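PDB 2PKH: histidine utilization repressor from Pseudomonas syringae pv. tomato, which probably represses the histidine utilization operon by binding its hutP region in the absence of inducer, the chain here being its C-terminal UTRA domain. Local coordinates for residues 105-109 with 134-139. Residues are numbered along the deposited sequence; the frame is centred on the assembly and turned at random.
Sequences LLQID and IHPGSR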
loop_
_atom_site.group_PDB
_atom_site.type_symbol
_atom_site.label_atom_id
_atom_site.label_comp_id
_atom_site.label_asym_id
_atom_site.label_seq_id
_atom_site.Cartn_x
_atom_site.Cartn_y
_atom_site.Cartn_z
ATOM N N LEU B 105 -3.767 10.124 -29.671
ATOM C CA LEU B 105 -4.388 10.782 -28.510
ATOM C C LEU B 105 -3.389 11.159 -27.409
ATOM O O LEU B 105 -3.504 12.252 -26.824
ATOM C CB LEU B 105 -5.468 9.900 -27.891
ATOM C CG LEU B 105 -6.857 9.689 -28.512
ATOM C CD1 LEU B 105 -7.744 9.168 -27.415
ATOM C CD2 LEU B 105 -7.386 11.022 -29.098
ATOM N N LEU B 106 -2.438 10.266 -27.100
ATOM C CA LEU B 106 -1.400 10.533 -26.080
ATOM C C LEU B 106 -0.195 11.308 -26.594
ATOM O O LEU B 106 0.700 11.639 -25.816
ATOM C CB LEU B 106 -0.882 9.208 -25.469
ATOM C CG LEU B 106 -1.811 8.436 -24.506
ATOM C CD1 LEU B 106 -1.205 7.054 -24.065
ATOM C CD2 LEU B 106 -2.021 9.236 -23.326
ATOM N N GLN B 107 -0.166 11.626 -27.875
ATOM C CA GLN B 107 0.989 12.305 -28.455
ATOM C C GLN B 107 2.288 11.590 -28.071
ATOM O O GLN B 107 3.195 12.220 -27.504
ATOM C CB GLN B 107 1.052 13.772 -27.996
ATOM C CG GLN B 107 -0.075 14.595 -28.648
ATOM C CD GLN B 107 -0.116 16.003 -28.119
ATOM O OE1 GLN B 107 0.802 16.795 -28.319
ATOM N NE2 GLN B 107 -1.160 16.306 -27.396
ATOM N N ILE B 108 2.400 10.296 -28.416
ATOM C CA ILE B 108 3.619 9.492 -28.120
ATOM C C ILE B 108 4.065 8.739 -29.371
ATOM O O ILE B 108 3.333 8.620 -30.367
ATOM C CB ILE B 108 3.372 8.426 -27.011
ATOM C CG1 ILE B 108 2.083 7.647 -27.295
ATOM C CG2 ILE B 108 3.198 9.132 -25.689
ATOM C CD1 ILE B 108 1.845 6.323 -26.403
ATOM N N ASP B 109 5.317 8.305 -29.324
ATOM C CA ASP B 109 5.923 7.468 -30.337
ATOM C C ASP B 109 5.154 6.155 -30.398
ATOM O O ASP B 109 4.660 5.700 -29.387
ATOM C CB ASP B 109 7.399 7.280 -29.920
ATOM C CG ASP B 109 8.252 8.516 -30.286
ATOM O OD1 ASP B 109 7.697 9.448 -30.875
ATOM O OD2 ASP B 109 9.465 8.572 -30.028
ATOM N N ILE B 134 -4.460 3.881 -19.777
ATOM C CA ILE B 134 -3.177 3.650 -20.454
ATOM C C ILE B 134 -2.357 4.912 -20.315
ATOM O O ILE B 134 -2.881 6.012 -20.529
ATOM C CB ILE B 134 -3.373 3.050 -21.908
ATOM C CG1 ILE B 134 -2.064 3.049 -22.718
ATOM C CG2 ILE B 134 -4.456 3.806 -22.685
ATOM C CD1 ILE B 134 -2.209 1.974 -23.973
ATOM N N HIS B 135 -1.108 4.746 -19.890
ATOM C CA HIS B 135 -0.261 5.885 -19.602
ATOM C C HIS B 135 0.984 5.767 -20.453
ATOM O O HIS B 135 1.501 4.667 -20.539
ATOM C CB HIS B 135 0.195 5.870 -18.149
ATOM C CG HIS B 135 -0.890 5.613 -17.167
ATOM N ND1 HIS B 135 -1.528 6.623 -16.466
ATOM C CD2 HIS B 135 -1.490 4.462 -16.806
ATOM C CE1 HIS B 135 -2.403 6.091 -15.636
ATOM N NE2 HIS B 135 -2.419 4.784 -15.836
ATOM N N PRO B 136 1.484 6.893 -21.035
ATOM C CA PRO B 136 2.874 6.759 -21.547
ATOM C C PRO B 136 3.894 6.418 -20.438
ATOM O O PRO B 136 3.911 7.021 -19.382
ATOM C CB PRO B 136 3.151 8.132 -22.178
ATOM C CG PRO B 136 1.746 8.812 -22.342
ATOM C CD PRO B 136 0.975 8.285 -21.181
ATOM N N GLY B 137 4.697 5.425 -20.681
ATOM C CA GLY B 137 5.586 4.918 -19.656
ATOM C C GLY B 137 6.585 5.976 -19.222
ATOM O O GLY B 137 7.062 5.959 -18.078
ATOM N N SER B 138 6.840 6.938 -20.107
ATOM C CA SER B 138 7.763 8.047 -19.723
ATOM C C SER B 138 7.082 9.105 -18.867
ATOM O O SER B 138 7.759 10.017 -18.393
ATOM C CB SER B 138 8.347 8.723 -20.970
ATOM O OG SER B 138 7.361 9.147 -21.932
ATOM N N ARG B 139 5.739 9.024 -18.725
ATOM C CA ARG B 139 4.943 10.103 -18.153
ATOM C C ARG B 139 4.181 9.752 -16.868
ATOM O O ARG B 139 3.625 10.643 -16.221
ATOM C CB ARG B 139 4.004 10.730 -19.224
ATOM C CG ARG B 139 4.877 11.277 -20.406
ATOM C CD ARG B 139 3.985 12.132 -21.356
ATOM N NE ARG B 139 4.533 12.101 -22.733
ATOM C CZ ARG B 139 3.812 12.244 -23.832
ATOM N NH1 ARG B 139 2.481 12.419 -23.774
ATOM N NH2 ARG B 139 4.424 12.233 -25.027
#
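The Schellman motif that ends helix 100-106 of the UTRA domain is gripped by Arg139, whose guanidinium bonds two successive backbone carbonyls, those of Leu106 and Gln107. Arg139 NH1 meets Leu106 O at 2.8 Å, nearly along the C=O axis, although the oxygen sits out of the guanidinium plane. Arg139 NH2 reaches Gln107 O, also at 2.8 Å, with a straighter N-H...O angle of 166°; this oxygen lies in the guanidinium plane, but the nitrogen stands above the carbonyl plane. Arginine suits the place because its chain, extended from CG to NE, spans from the turn after strand 126-136 to the helix end and presents two donors there. NH1 also bonds Pro50 O of the adjacent strand 49-59. Over one guanidinium face lies Ile108 CG2, 3.4 Å from Arg139 NH2. Ile108 CG2 also meets Pro136 CB at 3.7 Å, so residues at and just after the helix end pack on strand 126-136, one of the two middle strands of the antiparallel sheet. Pro136 offers a compact ring: both methyls of Leu106 rest against its CD and CG, with Leu106 CD2 3.8 Å from Pro136 CD. Deeper along the strand, Leu106 CD1 lies 4.3 Å from Ile134 CG1.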